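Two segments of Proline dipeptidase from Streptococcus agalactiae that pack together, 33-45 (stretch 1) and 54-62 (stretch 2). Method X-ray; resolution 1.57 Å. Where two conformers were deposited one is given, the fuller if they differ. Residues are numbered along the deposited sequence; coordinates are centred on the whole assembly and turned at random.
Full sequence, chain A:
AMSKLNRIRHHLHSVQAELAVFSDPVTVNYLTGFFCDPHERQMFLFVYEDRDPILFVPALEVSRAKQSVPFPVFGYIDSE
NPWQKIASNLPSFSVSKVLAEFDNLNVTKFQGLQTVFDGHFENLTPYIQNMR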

# COMPACT_ATOMS: atom_id res chain seq x y z
N GLY A 33 -13.41 -2.97 18.23
CA GLY A 33 -13.12 -4.13 19.07
C GLY A 33 -12.97 -5.44 18.30
O GLY A 33 -12.75 -6.50 18.90
N PHE A 34 -13.11 -5.37 16.98
CA PHE A 34 -12.95 -6.53 16.11
C PHE A 34 -11.58 -6.47 15.44
O PHE A 34 -11.29 -5.52 14.72
CB PHE A 34 -14.07 -6.56 15.05
CG PHE A 34 -13.91 -7.63 14.01
CD1 PHE A 34 -14.21 -8.96 14.29
CD2 PHE A 34 -13.47 -7.31 12.72
CE1 PHE A 34 -14.07 -9.96 13.32
CE2 PHE A 34 -13.32 -8.30 11.74
CZ PHE A 34 -13.62 -9.63 12.05
N PHE A 35 -10.75 -7.48 15.72
CA PHE A 35 -9.45 -7.62 15.06
C PHE A 35 -9.44 -8.72 14.02
O PHE A 35 -9.73 -9.88 14.33
CB PHE A 35 -8.31 -7.88 16.06
CG PHE A 35 -6.95 -7.87 15.40
CD1 PHE A 35 -6.20 -6.70 15.35
CD2 PHE A 35 -6.44 -9.02 14.79
CE1 PHE A 35 -4.95 -6.67 14.73
CE2 PHE A 35 -5.19 -9.00 14.16
CZ PHE A 35 -4.45 -7.82 14.13
N CYS A 36 -9.08 -8.35 12.80
CA CYS A 36 -8.81 -9.31 11.73
C CYS A 36 -7.75 -8.72 10.82
O CYS A 36 -7.87 -7.59 10.37
CB CYS A 36 -10.08 -9.59 10.92
SG CYS A 36 -9.84 -10.69 9.50
N ASP A 37 -6.68 -9.48 10.58
CA ASP A 37 -5.76 -9.13 9.51
C ASP A 37 -5.99 -10.09 8.35
O ASP A 37 -5.57 -11.25 8.41
CB ASP A 37 -4.30 -9.16 9.97
CG ASP A 37 -3.34 -8.60 8.91
OD1 ASP A 37 -3.75 -8.42 7.74
OD2 ASP A 37 -2.17 -8.32 9.25
N PRO A 38 -6.65 -9.61 7.28
CA PRO A 38 -7.01 -10.50 6.19
C PRO A 38 -5.87 -10.74 5.21
O PRO A 38 -6.02 -11.53 4.27
CB PRO A 38 -8.12 -9.71 5.48
CG PRO A 38 -7.69 -8.31 5.64
CD PRO A 38 -7.13 -8.23 7.04
N HIS A 39 -4.75 -10.04 5.41
CA HIS A 39 -3.60 -10.12 4.50
C HIS A 39 -4.01 -9.82 3.04
O HIS A 39 -4.42 -8.69 2.77
CB HIS A 39 -2.85 -11.44 4.69
CG HIS A 39 -2.13 -11.51 6.00
ND1 HIS A 39 -0.78 -11.27 6.12
CD2 HIS A 39 -2.59 -11.75 7.25
CE1 HIS A 39 -0.43 -11.38 7.38
NE2 HIS A 39 -1.50 -11.66 8.09
N GLU A 40 -3.94 -10.79 2.14
CA GLU A 40 -4.29 -10.58 0.72
C GLU A 40 -5.79 -10.44 0.49
O GLU A 40 -6.22 -9.80 -0.48
CB GLU A 40 -3.74 -11.70 -0.17
CG GLU A 40 -3.91 -11.47 -1.68
CD GLU A 40 -3.46 -12.65 -2.52
OE1 GLU A 40 -2.36 -13.18 -2.24
OE2 GLU A 40 -4.18 -13.03 -3.46
N ARG A 41 -6.58 -11.06 1.36
CA ARG A 41 -8.03 -10.96 1.28
C ARG A 41 -8.47 -9.57 1.75
O ARG A 41 -7.68 -8.80 2.28
CB ARG A 41 -8.72 -12.06 2.09
CG ARG A 41 -8.59 -13.45 1.49
CD ARG A 41 -9.57 -14.39 2.17
NE ARG A 41 -9.47 -15.78 1.72
CZ ARG A 41 -8.67 -16.69 2.26
NH1 ARG A 41 -7.87 -16.38 3.27
NH2 ARG A 41 -8.68 -17.93 1.78
N GLN A 42 -9.75 -9.27 1.55
CA GLN A 42 -10.26 -7.93 1.81
C GLN A 42 -11.03 -7.78 3.11
O GLN A 42 -11.88 -8.61 3.44
CB GLN A 42 -11.17 -7.46 0.66
CG GLN A 42 -10.60 -7.57 -0.75
CD GLN A 42 -9.20 -6.98 -0.89
OE1 GLN A 42 -8.86 -6.00 -0.23
NE2 GLN A 42 -8.39 -7.60 -1.75
N MSE A 43 -10.70 -6.71 3.82
CA MSE A 43 -11.30 -6.21 5.04
C MSE A 43 -11.52 -4.66 4.80
O MSE A 43 -10.47 -4.02 4.65
CB MSE A 43 -10.25 -6.44 6.20
CG MSE A 43 -10.60 -7.30 7.52
SE MSE A 43 -11.12 -6.27 9.16
CE MSE A 43 -9.46 -5.25 9.38
N PHE A 44 -12.72 -4.09 4.84
CA PHE A 44 -12.88 -2.64 4.87
C PHE A 44 -14.01 -2.28 5.81
O PHE A 44 -15.05 -2.95 5.83
CB PHE A 44 -13.24 -2.08 3.48
CG PHE A 44 -12.19 -2.32 2.43
CD1 PHE A 44 -10.96 -1.64 2.47
CD2 PHE A 44 -12.42 -3.23 1.41
CE1 PHE A 44 -9.99 -1.87 1.50
CE2 PHE A 44 -11.45 -3.47 0.44
CZ PHE A 44 -10.24 -2.79 0.48
N LEU A 45 -13.81 -1.21 6.57
CA LEU A 45 -14.87 -0.61 7.35
C LEU A 45 -15.28 0.68 6.67
O LEU A 45 -14.49 1.62 6.58
CB LEU A 45 -14.40 -0.34 8.78
CG LEU A 45 -15.38 0.35 9.74
CD1 LEU A 45 -16.60 -0.51 10.01
CD2 LEU A 45 -14.67 0.70 11.04
N ILE A 54 -20.59 0.16 7.84
CA ILE A 54 -20.76 -1.16 7.26
C ILE A 54 -19.40 -1.83 7.19
O ILE A 54 -18.45 -1.25 6.67
CB ILE A 54 -21.40 -1.09 5.85
CG1 ILE A 54 -22.76 -0.38 5.92
CG2 ILE A 54 -21.55 -2.49 5.24
CD1 ILE A 54 -23.44 -0.17 4.60
N LEU A 55 -19.32 -3.05 7.72
CA LEU A 55 -18.07 -3.80 7.73
C LEU A 55 -18.10 -4.92 6.68
O LEU A 55 -19.05 -5.70 6.62
CB LEU A 55 -17.82 -4.36 9.14
CG LEU A 55 -16.63 -5.29 9.37
CD1 LEU A 55 -15.32 -4.64 9.01
CD2 LEU A 55 -16.61 -5.74 10.81
N PHE A 56 -17.06 -4.97 5.86
CA PHE A 56 -16.90 -6.00 4.83
C PHE A 56 -15.71 -6.87 5.21
O PHE A 56 -14.64 -6.34 5.45
CB PHE A 56 -16.65 -5.33 3.47
CG PHE A 56 -16.44 -6.30 2.32
CD1 PHE A 56 -17.46 -7.15 1.92
CD2 PHE A 56 -15.24 -6.32 1.63
CE1 PHE A 56 -17.28 -8.02 0.85
CE2 PHE A 56 -15.05 -7.19 0.56
CZ PHE A 56 -16.07 -8.04 0.16
N VAL A 57 -15.90 -8.18 5.26
CA VAL A 57 -14.83 -9.11 5.65
C VAL A 57 -14.85 -10.36 4.79
O VAL A 57 -15.82 -10.60 4.08
CB VAL A 57 -14.95 -9.54 7.15
CG1 VAL A 57 -14.61 -8.38 8.08
CG2 VAL A 57 -16.33 -10.12 7.46
N PRO A 58 -13.78 -11.17 4.84
CA PRO A 58 -13.89 -12.48 4.19
C PRO A 58 -15.03 -13.28 4.82
O PRO A 58 -15.29 -13.13 6.02
CB PRO A 58 -12.54 -13.14 4.47
CG PRO A 58 -11.61 -12.00 4.71
CD PRO A 58 -12.43 -10.95 5.39
N ALA A 59 -15.69 -14.11 4.03
CA ALA A 59 -16.89 -14.83 4.48
C ALA A 59 -16.67 -15.63 5.76
O ALA A 59 -17.58 -15.74 6.59
CB ALA A 59 -17.42 -15.73 3.39
N LEU A 60 -15.47 -16.17 5.92
CA LEU A 60 -15.19 -16.97 7.11
C LEU A 60 -15.22 -16.15 8.40
O LEU A 60 -15.41 -16.72 9.48
CB LEU A 60 -13.87 -17.71 6.96
CG LEU A 60 -14.04 -18.96 6.09
CD1 LEU A 60 -12.69 -19.55 5.75
CD2 LEU A 60 -14.92 -20.00 6.77
N GLU A 61 -15.09 -14.83 8.27
CA GLU A 61 -15.04 -13.93 9.43
C GLU A 61 -16.37 -13.24 9.72
O GLU A 61 -16.49 -12.52 10.71
CB GLU A 61 -13.95 -12.87 9.24
CG GLU A 61 -12.53 -13.41 9.19
CD GLU A 61 -12.03 -13.88 10.54
OE1 GLU A 61 -12.86 -14.29 11.38
OE2 GLU A 61 -10.80 -13.85 10.76
N VAL A 62 -17.36 -13.46 8.86
CA VAL A 62 -18.65 -12.77 9.02
C VAL A 62 -19.31 -13.04 10.38
O VAL A 62 -19.76 -12.10 11.04
CB VAL A 62 -19.62 -13.07 7.85
CG1 VAL A 62 -21.03 -12.55 8.14
CG2 VAL A 62 -19.11 -12.44 6.57

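The apolar centre of the contact is built around F34, whose ring reaches from the loop of stretch 1 onto stretch 2. F34 CD2 lies 4.0 Å from CD2 of L55 and F34 CE2 3.9 Å from CG1 of V57, so two residues two positions apart in stretch 2 touch the same ring. V57 CG1 is also met by CG of the selenomethionine M43, at 4.2 Å, and L55 CB lies 4.1 Å from CD1 of L45. L45 and L55 form a non-hydrogen-bonded antiparallel pair, with side chains on the same face of the sheet; both adopt the tp rotamer.

The other face carries F44 and F56. Their rings meet edge to edge, F44 CD2 to F56 CD2 at 4.2 Å, and CE2 of F56 also receives CB of Q42 at 3.9 Å.

Between these two faces the backbones pair antiparallel. F44 and F56 exchange two hydrogen bonds, from F44 N to F56 O (3.0 Å) and from F56 N to F44 O (2.8 Å), the second nearly linear at 172°. F56 O also accepts a CA-H...O contact from M43 CA at 3.4 Å.

Before F44 in stretch 1, Q42 faces P58. Q42 O lies 3.5 Å from P58 N, which has no hydrogen to share, and packs against P58 CD at 3.1 Å. The P58 ring makes apolar contact instead: P58 CG lies 3.9 Å from R41 CB and 4.2 Å from P38 CB. P38 and R41 are brought to the same side by a type II' turn, closed by the bond from R41 N to P38 O (3.0 Å).

At the polar edge, E61 turns toward stretch 1. E61 CB lies 4.3 Å from F34 CZ, while the carboxylate atom E61 OE2 comes within 3.5 Å of C36 SG.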